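Local structure of AAEL008620-PA odorant-binding protein (Aedes aegypti, 5V13) at residues V88-S93 with M143-Y148; E110-G115 with A130-T135; F172-T177 with E190-C195; R198-I203 with D260-T265; A221-A226 with V255-D260. The protein binds juvenile hormone specifically in mosquito hemolymph, as a secreted member of the odorant-binding protein family. One frame throughout, in Å; residues are numbered along the deposited sequence.

In the fold
Following the chain from its N terminus, interaction 1 closes the first long loop, joining helix 84-94 to the turn after helix 137-143. Interaction 2 falls within that loop and pairs helix 99-113 with helix 122-135, its centre about 17 Å from that of interaction 1. Interaction 3 follows in series, with a disulfide between helices 169-177 and 190-199. At residue 198 interaction 4 opens, carrying the end of helix 190-199 to helix 251-264. Interaction 5 lies inside this last loop and shares Asp260 with interaction 4; the two touch through Phe200, Trp202, Val257 and Ile258. No pair of loops crosses. Interactions 1 and 2 lie across the centre of the chain from interaction 4.

Interaction 1. Residues V88-S93 with M143-Y148; sequences VLQAES and MFHGDY
Gln90 fits against Met143, Phe144 and His145, and its side chain makes most of the tight packing. With CG anti to the backbone N (chi1 -170°), Gln90 places that methylene over one face of the Phe144 ring, 3.8 Å from CG to the ring centroid and displaced toward the rim. The amide beyond it lies nearly parallel to the ring, the planes 16° apart, with Gln90 CD 3.5 Å from Phe144 CE1. From there Gln90 NE2 gives a nearly straight hydrogen bond of 2.9 Å to Met143 O, which lies in the amide plane. That carbonyl belongs to the last turn of helix 137-143, which a Schellman motif ends: His145 has positive phi, and the N atoms of Gly146 and His145 bond back to Leu141 O and Arg142 O. The amide of Gln90 thus meets a helix terminus, while its OE1 accepts from Arg24 N, so rotation of the group is fixed at both ends. Met143 SD reaches Ala91 CB at 3.6 Å, and helix 99-113 covers this side with Leu105. Phe144 also touches the bound juvenile hormone. The looser margin lies at partly exposed His145, whose ring stands at 78° to the Gln90 amide. Its NE2 comes no nearer than 3.8 Å to Gln90 NE2 and bonds instead to Arg24 O.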
# COMPACT_ATOMS: atom_id res chain seq x y z
N VAL B 88 19.93 11.07 15.09
CA VAL B 88 18.91 12.00 15.58
C VAL B 88 17.81 12.18 14.54
O VAL B 88 16.61 12.16 14.86
CB VAL B 88 19.54 13.35 15.97
CG1 VAL B 88 18.44 14.42 16.18
CG2 VAL B 88 20.35 13.20 17.24
N LEU B 89 18.21 12.37 13.28
CA LEU B 89 17.22 12.58 12.24
C LEU B 89 16.37 11.33 12.04
O LEU B 89 15.15 11.43 11.81
CB LEU B 89 17.91 13.00 10.94
CG LEU B 89 17.02 13.67 9.87
CD1 LEU B 89 16.56 15.09 10.29
CD2 LEU B 89 17.72 13.68 8.51
N GLN B 90 16.98 10.15 12.17
CA GLN B 90 16.21 8.90 12.09
C GLN B 90 15.20 8.80 13.23
O GLN B 90 14.05 8.39 13.00
CB GLN B 90 17.14 7.69 12.13
CG GLN B 90 16.46 6.36 11.80
CD GLN B 90 16.27 6.16 10.30
OE1 GLN B 90 16.98 6.76 9.49
NE2 GLN B 90 15.30 5.32 9.92
N ALA B 91 15.61 9.15 14.45
CA ALA B 91 14.69 9.07 15.58
C ALA B 91 13.54 10.06 15.43
O ALA B 91 12.39 9.74 15.74
CB ALA B 91 15.44 9.30 16.88
N GLU B 92 13.84 11.27 14.96
CA GLU B 92 12.78 12.26 14.78
C GLU B 92 11.73 11.81 13.77
O GLU B 92 10.54 12.13 13.92
CB GLU B 92 13.39 13.60 14.37
CG GLU B 92 14.19 14.25 15.48
CD GLU B 92 14.91 15.53 15.05
OE1 GLU B 92 15.36 16.30 15.94
OE2 GLU B 92 15.06 15.76 13.83
N SER B 93 12.14 11.06 12.75
CA SER B 93 11.20 10.62 11.73
C SER B 93 10.41 9.39 12.15
O SER B 93 9.24 9.26 11.78
CB SER B 93 11.94 10.34 10.42
OG SER B 93 11.05 9.80 9.45
N MET B 143 13.46 2.66 15.43
CA MET B 143 13.54 3.73 14.44
C MET B 143 14.15 3.26 13.13
O MET B 143 13.98 3.94 12.11
CB MET B 143 14.34 4.93 14.99
CG MET B 143 15.85 4.68 15.17
SD MET B 143 16.52 5.94 16.29
CE MET B 143 18.30 5.88 15.99
N PHE B 144 14.88 2.15 13.14
CA PHE B 144 15.40 1.52 11.94
C PHE B 144 14.55 0.32 11.50
O PHE B 144 15.07 -0.64 10.91
CB PHE B 144 16.86 1.10 12.13
CG PHE B 144 17.82 2.26 12.14
CD1 PHE B 144 18.09 2.96 10.96
CD2 PHE B 144 18.46 2.65 13.31
CE1 PHE B 144 18.97 4.04 10.95
CE2 PHE B 144 19.36 3.73 13.31
CZ PHE B 144 19.61 4.43 12.12
N HIS B 145 13.25 0.34 11.82
CA HIS B 145 12.25 -0.54 11.22
C HIS B 145 12.37 -1.99 11.69
O HIS B 145 11.94 -2.91 10.99
CB HIS B 145 12.30 -0.44 9.70
CG HIS B 145 12.36 0.97 9.22
ND1 HIS B 145 11.43 1.91 9.61
CD2 HIS B 145 13.27 1.63 8.46
CE1 HIS B 145 11.75 3.08 9.08
NE2 HIS B 145 12.85 2.93 8.37
N GLY B 146 12.89 -2.18 12.90
CA GLY B 146 13.01 -3.51 13.45
C GLY B 146 11.75 -4.08 14.07
O GLY B 146 11.70 -5.30 14.31
N ASP B 147 10.73 -3.26 14.34
CA ASP B 147 9.53 -3.69 15.05
C ASP B 147 8.36 -3.65 14.07
O ASP B 147 7.98 -2.58 13.59
CB ASP B 147 9.28 -2.76 16.25
CG ASP B 147 8.11 -3.20 17.14
OD1 ASP B 147 7.25 -4.01 16.72
OD2 ASP B 147 8.05 -2.68 18.28
N TYR B 148 7.81 -4.83 13.76
CA TYR B 148 6.78 -4.91 12.73
C TYR B 148 5.42 -4.41 13.20
O TYR B 148 4.48 -4.38 12.39
CB TYR B 148 6.65 -6.35 12.21
CG TYR B 148 7.79 -6.75 11.30
CD1 TYR B 148 8.77 -5.83 10.93
CD2 TYR B 148 7.89 -8.04 10.79
CE1 TYR B 148 9.82 -6.19 10.10
CE2 TYR B 148 8.93 -8.41 9.96
CZ TYR B 148 9.89 -7.48 9.61
OH TYR B 148 10.92 -7.85 8.78

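Interaction 2. Residues E110-G115 with A130-T135; sequences EPMLAG and ATFYAT
Thr131 O, in the turn of helix that packs on Met112, is gripped by two donors of one residue: Thr135 OG1 at 2.8 Å and Thr135 N at 3.0 Å, arriving from opposite faces of the carbonyl plane. The hydroxyl bond turns the Thr135 side chain back onto its own helix, and Met112 CE lies 3.8 Å from that OG1. The Met112 chain runs extended beyond CG (chi2 178°) and crosses both threonines at about a right angle, its SD 3.9 Å from Thr131 CG2. The same sulfur sits at the edge of the Phe132 ring, near its plane, and 3.8 Å from Phe132 CA. The ring face is covered by Leu113, whose CD1 stands over the centre, 3.9 Å from CD1 to the centroid and 12° off the normal, a CH-pi contact. Leu113 and Phe132 are buried, whereas the threonines lie at the exposed margin. A water bridges the backbones, 2.9 Å from Met112 O and 2.9 Å from Phe132 N, accepting from the latter. Elsewhere Phe132 meets Phe87 edge-to-face and touches Ile140, a pocket residue. With neighbouring Tyr133 touching the hormone, the packing lies one layer behind the pocket, consistent with the helical shell around the ligand in odorant-binding proteins.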
# COMPACT_ATOMS: atom_id res chain seq x y z
N GLU B 110 25.58 12.85 20.22
CA GLU B 110 26.87 13.48 19.97
C GLU B 110 27.92 13.10 21.01
O GLU B 110 29.03 12.70 20.61
CB GLU B 110 26.70 15.00 19.85
CG GLU B 110 27.96 15.72 19.38
CD GLU B 110 27.87 17.22 19.53
OE1 GLU B 110 28.94 17.88 19.50
OE2 GLU B 110 26.75 17.75 19.70
N PRO B 111 27.66 13.17 22.32
CA PRO B 111 28.74 12.81 23.26
C PRO B 111 29.16 11.35 23.18
O PRO B 111 30.37 11.07 23.26
CB PRO B 111 28.16 13.17 24.64
CG PRO B 111 26.72 13.41 24.45
CD PRO B 111 26.52 13.81 23.01
N MET B 112 28.23 10.42 22.97
CA MET B 112 28.60 9.00 22.93
C MET B 112 29.21 8.57 21.60
O MET B 112 29.99 7.61 21.56
CB MET B 112 27.39 8.13 23.24
CG MET B 112 26.98 8.18 24.70
SD MET B 112 25.51 7.18 25.00
CE MET B 112 25.36 7.39 26.78
N LEU B 113 28.89 9.24 20.49
CA LEU B 113 29.40 8.81 19.19
C LEU B 113 30.52 9.69 18.64
O LEU B 113 31.09 9.35 17.60
CB LEU B 113 28.25 8.76 18.17
CG LEU B 113 27.26 7.64 18.45
CD1 LEU B 113 26.03 7.82 17.58
CD2 LEU B 113 27.91 6.24 18.23
N ALA B 114 30.86 10.78 19.32
CA ALA B 114 31.83 11.73 18.79
C ALA B 114 33.24 11.14 18.81
O ALA B 114 33.58 10.30 19.65
CB ALA B 114 31.83 13.02 19.61
N GLY B 115 34.06 11.62 17.87
CA GLY B 115 35.46 11.26 17.85
C GLY B 115 35.88 10.60 16.56
O GLY B 115 35.19 9.71 16.05
N ALA B 130 29.46 1.00 20.86
CA ALA B 130 28.92 0.07 21.86
C ALA B 130 28.09 0.78 22.93
O ALA B 130 26.98 0.34 23.25
CB ALA B 130 30.06 -0.73 22.50
N THR B 131 28.61 1.89 23.50
CA THR B 131 27.91 2.54 24.61
C THR B 131 26.56 3.10 24.16
O THR B 131 25.53 2.90 24.82
CB THR B 131 28.77 3.66 25.20
OG1 THR B 131 29.96 3.11 25.80
CG2 THR B 131 28.01 4.42 26.28
N PHE B 132 26.55 3.81 23.03
CA PHE B 132 25.30 4.34 22.49
C PHE B 132 24.31 3.22 22.19
O PHE B 132 23.11 3.34 22.47
CB PHE B 132 25.61 5.14 21.21
CG PHE B 132 24.40 5.75 20.56
CD1 PHE B 132 23.82 6.89 21.07
CD2 PHE B 132 23.87 5.20 19.39
CE1 PHE B 132 22.71 7.46 20.46
CE2 PHE B 132 22.77 5.76 18.76
CZ PHE B 132 22.18 6.90 19.30
N TYR B 133 24.79 2.14 21.60
CA TYR B 133 23.89 1.05 21.23
C TYR B 133 23.29 0.40 22.47
O TYR B 133 22.11 0.02 22.47
CB TYR B 133 24.63 0.03 20.38
CG TYR B 133 23.73 -1.03 19.79
CD1 TYR B 133 22.84 -0.72 18.77
CD2 TYR B 133 23.77 -2.33 20.26
CE1 TYR B 133 22.02 -1.67 18.23
CE2 TYR B 133 22.94 -3.30 19.73
CZ TYR B 133 22.07 -2.97 18.72
OH TYR B 133 21.26 -3.93 18.17
N ALA B 134 24.08 0.25 23.54
CA ALA B 134 23.56 -0.38 24.75
C ALA B 134 22.55 0.52 25.44
O ALA B 134 21.53 0.05 25.95
CB ALA B 134 24.71 -0.73 25.71
N THR B 135 22.81 1.83 25.42
CA THR B 135 21.98 2.78 26.15
C THR B 135 20.66 3.05 25.45
O THR B 135 19.66 3.36 26.12
CB THR B 135 22.77 4.09 26.34
OG1 THR B 135 24.02 3.80 26.97
CG2 THR B 135 21.99 5.08 27.22
O HOH W 1 28.96 4.87 21.85

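Interaction 3. Residues F172-T177 with E190-C195; sequences FCEKRT and EAFLDC
Helix segments 172-177 and 190-195 run roughly antiparallel, at 146° between their directions and 9.0 Å at closest approach of the axes, with the CA atoms of Cys173 and Cys195 5.7 Å apart. A disulfide joins these two, SG to SG 2.1 Å, with a torsion of -74° about the bond. Cys195 puts its SG anti to the backbone N (chi1 177°), which carries the sulfur across to Cys173 and also places it 3.9 Å from Phe172 CD2, an oblique sulfur-aromatic contact. One turn away Phe192 turns the edge of its ring to the facing backbone: Cys173 C and Glu174 N lie in the ring plane. Its CD1 is 3.8 Å from Cys173 CB, and the Glu174 side chain lies beside it, pointing the same way. Thr177 crosses Phe192 at about a right angle, its OG1 3.6 Å from Phe192 CB. That hydroxyl donates to Cys173 O at 2.9 Å, while Thr177 N reaches the same oxygen from its other face. The OE2 of Glu174 accepts from Trp181 N and forms a salt bridge with Lys180 of the third subunit. No hydrogen bond joins segments 172-177 and 190-195; apolar packing surrounds a covalent cross-link suited to a secreted protein.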
# COMPACT_ATOMS: atom_id res chain seq x y z
N PHE B 172 8.52 0.61 -9.76
CA PHE B 172 8.57 1.76 -8.87
C PHE B 172 9.09 2.99 -9.60
O PHE B 172 8.54 4.09 -9.48
CB PHE B 172 9.45 1.42 -7.66
CG PHE B 172 9.74 2.59 -6.78
CD1 PHE B 172 8.85 2.96 -5.78
CD2 PHE B 172 10.91 3.32 -6.95
CE1 PHE B 172 9.12 4.05 -4.97
CE2 PHE B 172 11.18 4.41 -6.14
CZ PHE B 172 10.28 4.77 -5.15
N CYS B 173 10.17 2.83 -10.37
CA CYS B 173 10.78 3.97 -11.04
C CYS B 173 9.93 4.48 -12.19
O CYS B 173 9.87 5.69 -12.43
CB CYS B 173 12.18 3.61 -11.51
SG CYS B 173 13.26 3.29 -10.11
N GLU B 174 9.26 3.57 -12.91
CA GLU B 174 8.34 3.97 -13.97
C GLU B 174 7.23 4.88 -13.44
O GLU B 174 6.90 5.90 -14.04
CB GLU B 174 7.71 2.74 -14.63
CG GLU B 174 8.62 1.96 -15.56
CD GLU B 174 7.91 0.78 -16.20
OE1 GLU B 174 7.49 -0.13 -15.46
OE2 GLU B 174 7.74 0.78 -17.44
N LYS B 175 6.62 4.49 -12.33
CA LYS B 175 5.56 5.30 -11.72
C LYS B 175 6.10 6.65 -11.25
O LYS B 175 5.49 7.70 -11.51
CB LYS B 175 4.92 4.53 -10.56
CG LYS B 175 4.00 3.40 -11.02
CD LYS B 175 3.71 2.41 -9.89
CE LYS B 175 2.81 3.00 -8.82
NZ LYS B 175 2.65 2.06 -7.65
N ARG B 176 7.24 6.63 -10.55
CA ARG B 176 7.78 7.85 -9.95
C ARG B 176 8.11 8.90 -11.00
O ARG B 176 7.99 10.11 -10.74
CB ARG B 176 9.03 7.51 -9.13
CG ARG B 176 9.77 8.71 -8.53
CD ARG B 176 10.93 8.23 -7.66
NE ARG B 176 11.63 9.32 -7.00
CZ ARG B 176 11.32 9.80 -5.80
NH1 ARG B 176 10.32 9.28 -5.11
NH2 ARG B 176 12.03 10.80 -5.28
N THR B 177 8.51 8.47 -12.20
CA THR B 177 8.88 9.41 -13.26
C THR B 177 7.82 9.53 -14.35
O THR B 177 8.04 10.25 -15.33
CB THR B 177 10.22 9.01 -13.87
OG1 THR B 177 10.11 7.73 -14.49
CG2 THR B 177 11.30 8.94 -12.80
N GLU B 190 16.51 10.56 -18.18
CA GLU B 190 17.60 10.48 -17.21
C GLU B 190 17.08 10.25 -15.78
O GLU B 190 17.71 9.55 -14.99
CB GLU B 190 18.44 11.75 -17.28
CG GLU B 190 19.81 11.65 -16.62
CD GLU B 190 19.80 12.11 -15.17
OE1 GLU B 190 20.17 11.31 -14.28
OE2 GLU B 190 19.41 13.27 -14.92
N ALA B 191 15.93 10.84 -15.43
CA ALA B 191 15.42 10.64 -14.08
C ALA B 191 15.01 9.19 -13.84
O ALA B 191 15.18 8.67 -12.73
CB ALA B 191 14.24 11.58 -13.81
N PHE B 192 14.47 8.53 -14.86
CA PHE B 192 14.12 7.12 -14.73
C PHE B 192 15.37 6.26 -14.59
O PHE B 192 15.45 5.41 -13.68
CB PHE B 192 13.28 6.66 -15.92
CG PHE B 192 13.17 5.17 -16.06
CD1 PHE B 192 12.32 4.43 -15.25
CD2 PHE B 192 13.91 4.50 -17.03
CE1 PHE B 192 12.21 3.05 -15.38
CE2 PHE B 192 13.81 3.12 -17.17
CZ PHE B 192 12.97 2.39 -16.35
N LEU B 193 16.36 6.47 -15.46
CA LEU B 193 17.62 5.72 -15.36
C LEU B 193 18.27 5.90 -14.00
O LEU B 193 18.74 4.93 -13.39
CB LEU B 193 18.58 6.15 -16.48
CG LEU B 193 18.09 5.84 -17.90
CD1 LEU B 193 18.97 6.51 -18.95
CD2 LEU B 193 18.01 4.33 -18.12
N ASP B 194 18.31 7.14 -13.51
CA ASP B 194 18.92 7.39 -12.21
C ASP B 194 18.20 6.63 -11.11
O ASP B 194 18.84 6.02 -10.24
CB ASP B 194 18.91 8.90 -11.92
CG ASP B 194 19.73 9.26 -10.69
OD1 ASP B 194 20.96 9.03 -10.70
OD2 ASP B 194 19.14 9.77 -9.72
N CYS B 195 16.86 6.63 -11.14
CA CYS B 195 16.08 5.89 -10.15
C CYS B 195 16.42 4.40 -10.18
O CYS B 195 16.63 3.77 -9.14
CB CYS B 195 14.59 6.11 -10.38
SG CYS B 195 13.46 5.17 -9.27

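Interaction 4. Residues R198-I203 with D260-T265; sequences RGFRWI and DRNQKT
Phe200 and Arg261 lie alongside each other, running opposite ways, with the aliphatic part of the arginine laid over the ring. Arg261 CG stands above the centre of the Phe200 ring, 3.6 Å from the centroid and 4° off the normal, a close CH-pi contact. Beyond CG the chain bends, and the guanidinium, its plane 20° from that of the ring, has one face over Phe200 CA. Arg261 NH1 then donates to Phe200 O at 3.0 Å. It approaches in the carbonyl plane on a lone pair, but the N-H...O angle is 132° and the oxygen is tilted from the guanidinium plane; NH2 adds a weak bond at 3.3 Å. The buried charge is answered by Asp217 and Glu213, both bridged to NH1, and Asp217 also accepts from Trp202 NE1, tying the indole to the same site. At another part of the ring Thr265 crosses at about a right angle, its CG2 3.8 Å from Phe200 CE1. Its hydroxyl bonds to Asn262 O at 2.6 Å and takes a bond from Phe169 N. Both aromatics pack on Ile258 of helix 251-264, and Trp202 alone also reaches helix 211-220, which supplies both acidic partners, through Ile214.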
# COMPACT_ATOMS: atom_id res chain seq x y z
N ARG B 198 20.18 3.62 -9.10
CA ARG B 198 20.36 3.78 -7.66
C ARG B 198 19.63 2.70 -6.87
O ARG B 198 20.11 2.28 -5.82
CB ARG B 198 19.90 5.16 -7.19
CG ARG B 198 20.83 6.27 -7.64
CD ARG B 198 20.38 7.65 -7.18
NE ARG B 198 21.31 8.68 -7.65
CZ ARG B 198 22.27 9.22 -6.90
NH1 ARG B 198 22.40 8.86 -5.62
NH2 ARG B 198 23.07 10.14 -7.41
N GLY B 199 18.48 2.24 -7.36
CA GLY B 199 17.81 1.11 -6.73
C GLY B 199 18.62 -0.18 -6.84
O GLY B 199 18.66 -0.98 -5.90
N PHE B 200 19.25 -0.40 -8.00
CA PHE B 200 20.14 -1.54 -8.20
C PHE B 200 21.48 -1.37 -7.48
O PHE B 200 22.26 -2.33 -7.43
CB PHE B 200 20.42 -1.75 -9.71
CG PHE B 200 19.23 -2.28 -10.51
CD1 PHE B 200 18.00 -2.50 -9.92
CD2 PHE B 200 19.38 -2.57 -11.88
CE1 PHE B 200 16.91 -2.99 -10.67
CE2 PHE B 200 18.31 -3.07 -12.64
CZ PHE B 200 17.07 -3.28 -12.04
N ARG B 201 21.76 -0.18 -6.95
CA ARG B 201 23.09 0.19 -6.43
C ARG B 201 24.18 0.09 -7.49
O ARG B 201 25.36 -0.10 -7.17
CB ARG B 201 23.46 -0.63 -5.18
CG ARG B 201 22.85 -0.11 -3.86
CD ARG B 201 21.31 -0.28 -3.81
NE ARG B 201 20.75 0.05 -2.49
CZ ARG B 201 19.45 0.01 -2.18
NH1 ARG B 201 18.54 -0.36 -3.10
NH2 ARG B 201 19.04 0.32 -0.96
N TRP B 202 23.80 0.22 -8.77
CA TRP B 202 24.80 0.45 -9.82
C TRP B 202 25.39 1.85 -9.72
O TRP B 202 26.55 2.07 -10.08
CB TRP B 202 24.19 0.25 -11.21
CG TRP B 202 23.83 -1.15 -11.56
CD1 TRP B 202 23.85 -2.23 -10.74
CD2 TRP B 202 23.43 -1.63 -12.85
NE1 TRP B 202 23.46 -3.35 -11.43
CE2 TRP B 202 23.20 -3.01 -12.73
CE3 TRP B 202 23.22 -1.02 -14.10
CZ2 TRP B 202 22.78 -3.80 -13.80
CZ3 TRP B 202 22.80 -1.81 -15.17
CH2 TRP B 202 22.60 -3.19 -15.01
N ILE B 203 24.60 2.81 -9.26
CA ILE B 203 25.06 4.14 -8.89
C ILE B 203 24.86 4.29 -7.39
O ILE B 203 23.77 4.03 -6.88
CB ILE B 203 24.31 5.24 -9.66
CG1 ILE B 203 24.70 5.20 -11.14
CG2 ILE B 203 24.61 6.63 -9.05
CD1 ILE B 203 23.98 6.23 -12.00
N ASP B 260 16.74 -9.31 -15.41
CA ASP B 260 17.14 -10.35 -14.45
C ASP B 260 17.28 -9.78 -13.05
O ASP B 260 16.75 -10.35 -12.08
CB ASP B 260 18.44 -10.99 -14.91
CG ASP B 260 18.80 -12.22 -14.10
OD1 ASP B 260 18.10 -13.23 -14.26
OD2 ASP B 260 19.76 -12.16 -13.31
N ARG B 261 18.01 -8.66 -12.90
CA ARG B 261 18.15 -8.03 -11.59
C ARG B 261 16.80 -7.56 -11.07
O ARG B 261 16.49 -7.71 -9.89
CB ARG B 261 19.14 -6.85 -11.65
CG ARG B 261 19.31 -6.06 -10.34
CD ARG B 261 19.75 -6.96 -9.16
NE ARG B 261 19.69 -6.27 -7.87
CZ ARG B 261 20.61 -5.42 -7.43
NH1 ARG B 261 21.66 -5.13 -8.19
NH2 ARG B 261 20.47 -4.83 -6.24
N ASN B 262 15.99 -6.97 -11.96
CA ASN B 262 14.70 -6.41 -11.56
C ASN B 262 13.86 -7.43 -10.82
O ASN B 262 13.24 -7.10 -9.80
CB ASN B 262 13.93 -5.91 -12.79
CG ASN B 262 12.72 -5.09 -12.42
OD1 ASN B 262 12.77 -4.26 -11.52
ND2 ASN B 262 11.62 -5.32 -13.11
N GLN B 263 13.83 -8.67 -11.31
CA GLN B 263 13.01 -9.71 -10.67
C GLN B 263 13.47 -9.94 -9.24
O GLN B 263 12.65 -10.21 -8.35
CB GLN B 263 13.09 -11.02 -11.45
CG GLN B 263 13.04 -10.89 -12.95
CD GLN B 263 11.76 -10.26 -13.44
OE1 GLN B 263 10.66 -10.69 -13.08
NE2 GLN B 263 11.88 -9.22 -14.28
N LYS B 264 14.78 -9.86 -9.00
CA LYS B 264 15.34 -10.06 -7.67
C LYS B 264 15.12 -8.88 -6.73
O LYS B 264 15.44 -8.99 -5.54
CB LYS B 264 16.85 -10.33 -7.76
CG LYS B 264 17.24 -11.54 -8.61
CD LYS B 264 18.76 -11.68 -8.62
CE LYS B 264 19.27 -12.36 -9.88
NZ LYS B 264 18.60 -13.67 -10.10
N THR B 265 14.59 -7.75 -7.21
CA THR B 265 14.37 -6.62 -6.32
C THR B 265 13.01 -6.66 -5.64
O THR B 265 12.74 -5.80 -4.80
CB THR B 265 14.51 -5.28 -7.06
OG1 THR B 265 13.45 -5.15 -8.03
CG2 THR B 265 15.87 -5.18 -7.75

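Interaction 5. Residues A221-A226 with V255-D260; sequences AGKGAA and VAVIRD
This is a small surface packing contact, in which Ala221 and Lys223, at and just after the end of helix 211-220, rest on one side of helix 251-264; about 197 Å² is buried. A Schellman motif ends the helix at Gly222 (positive phi), and the residues on either side of it, Ala221 and Lys223, both touch Val257. The CG2 of Val257, anti to the carbonyl carbon, lies 3.9 Å from Ala221 CB and also 3.9 Å from Lys223 CG. The lysine chain bends at chi2 (-65°), and further along CE comes to 4.0 Å from Ala256 CB; the side chains of Lys223 and Val257 lie alongside, pointing opposite ways. Ala221 is also touched by Asp260, whose CG is anti to its backbone N (chi1 -171°) and whose OD2 stands 3.8 Å from Ala221 CA. Around this patch Val257 packs on Asp217 and Tyr218 of helix 211-220 and on Trp202, and is buried. The OD2 of Asp260 has a long, weak ion pair with Lys264 on its own helix. Neither a hydrogen bond nor a salt bridge spans the two segments: methyl groups, lysine methylenes and that carboxylate oxygen meet in plain van der Waals contact, and nothing directional between them sets the loop's position.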
# COMPACT_ATOMS: atom_id res chain seq x y z
N ALA B 221 23.28 -12.89 -14.80
CA ALA B 221 22.41 -13.01 -15.96
C ALA B 221 23.01 -13.84 -17.08
O ALA B 221 22.33 -14.09 -18.08
CB ALA B 221 22.05 -11.62 -16.49
N GLY B 222 24.27 -14.27 -16.94
CA GLY B 222 24.94 -14.99 -18.00
C GLY B 222 25.51 -14.12 -19.09
O GLY B 222 25.76 -14.62 -20.19
N LYS B 223 25.74 -12.84 -18.81
CA LYS B 223 26.25 -11.89 -19.79
C LYS B 223 27.63 -11.36 -19.42
O LYS B 223 28.03 -10.30 -19.92
CB LYS B 223 25.27 -10.72 -19.95
CG LYS B 223 23.86 -11.13 -20.27
CD LYS B 223 23.78 -11.81 -21.63
CE LYS B 223 22.38 -12.31 -21.90
NZ LYS B 223 22.33 -13.17 -23.12
N GLY B 224 28.35 -12.05 -18.55
CA GLY B 224 29.69 -11.64 -18.21
C GLY B 224 30.71 -12.08 -19.24
O GLY B 224 31.26 -13.18 -19.15
N ALA B 225 30.98 -11.22 -20.23
CA ALA B 225 31.90 -11.53 -21.31
C ALA B 225 33.15 -10.65 -21.23
O ALA B 225 33.19 -9.65 -20.50
CB ALA B 225 31.21 -11.35 -22.67
N ALA B 226 34.17 -11.04 -21.99
CA ALA B 226 35.43 -10.30 -21.98
C ALA B 226 35.27 -8.92 -22.60
O ALA B 226 35.89 -7.95 -22.15
CB ALA B 226 36.52 -11.10 -22.71
N VAL B 255 19.40 -5.00 -21.68
CA VAL B 255 18.00 -5.22 -21.32
C VAL B 255 17.86 -6.51 -20.52
O VAL B 255 17.16 -6.56 -19.50
CB VAL B 255 17.11 -5.24 -22.58
CG1 VAL B 255 15.71 -5.73 -22.23
CG2 VAL B 255 17.01 -3.84 -23.18
N ALA B 256 18.56 -7.57 -20.95
CA ALA B 256 18.48 -8.85 -20.25
C ALA B 256 18.94 -8.73 -18.81
O ALA B 256 18.30 -9.26 -17.90
CB ALA B 256 19.30 -9.90 -21.00
N VAL B 257 20.06 -8.03 -18.58
CA VAL B 257 20.59 -7.91 -17.23
C VAL B 257 19.63 -7.12 -16.34
O VAL B 257 19.35 -7.52 -15.21
CB VAL B 257 21.99 -7.26 -17.24
CG1 VAL B 257 22.44 -6.97 -15.80
CG2 VAL B 257 23.01 -8.14 -17.96
N ILE B 258 19.11 -5.99 -16.85
CA ILE B 258 18.17 -5.19 -16.07
C ILE B 258 16.94 -6.01 -15.70
O ILE B 258 16.46 -5.95 -14.56
CB ILE B 258 17.78 -3.92 -16.86
CG1 ILE B 258 18.99 -2.97 -16.96
CG2 ILE B 258 16.58 -3.21 -16.21
CD1 ILE B 258 18.75 -1.72 -17.80
N ARG B 259 16.43 -6.80 -16.64
CA ARG B 259 15.26 -7.63 -16.37
C ARG B 259 15.58 -8.67 -15.30
O ARG B 259 14.78 -8.89 -14.38
CB ARG B 259 14.79 -8.33 -17.65
CG ARG B 259 13.65 -7.62 -18.37
CD ARG B 259 12.95 -8.53 -19.41
NE ARG B 259 12.08 -9.53 -18.79
CZ ARG B 259 10.80 -9.33 -18.46
NH1 ARG B 259 10.23 -8.14 -18.66
NH2 ARG B 259 10.09 -10.31 -17.90
N ASP B 260 16.74 -9.31 -15.41
CA ASP B 260 17.14 -10.35 -14.45
C ASP B 260 17.28 -9.78 -13.05
O ASP B 260 16.75 -10.35 -12.08
CB ASP B 260 18.44 -10.99 -14.91
CG ASP B 260 18.80 -12.22 -14.10
OD1 ASP B 260 18.10 -13.23 -14.26
OD2 ASP B 260 19.76 -12.16 -13.31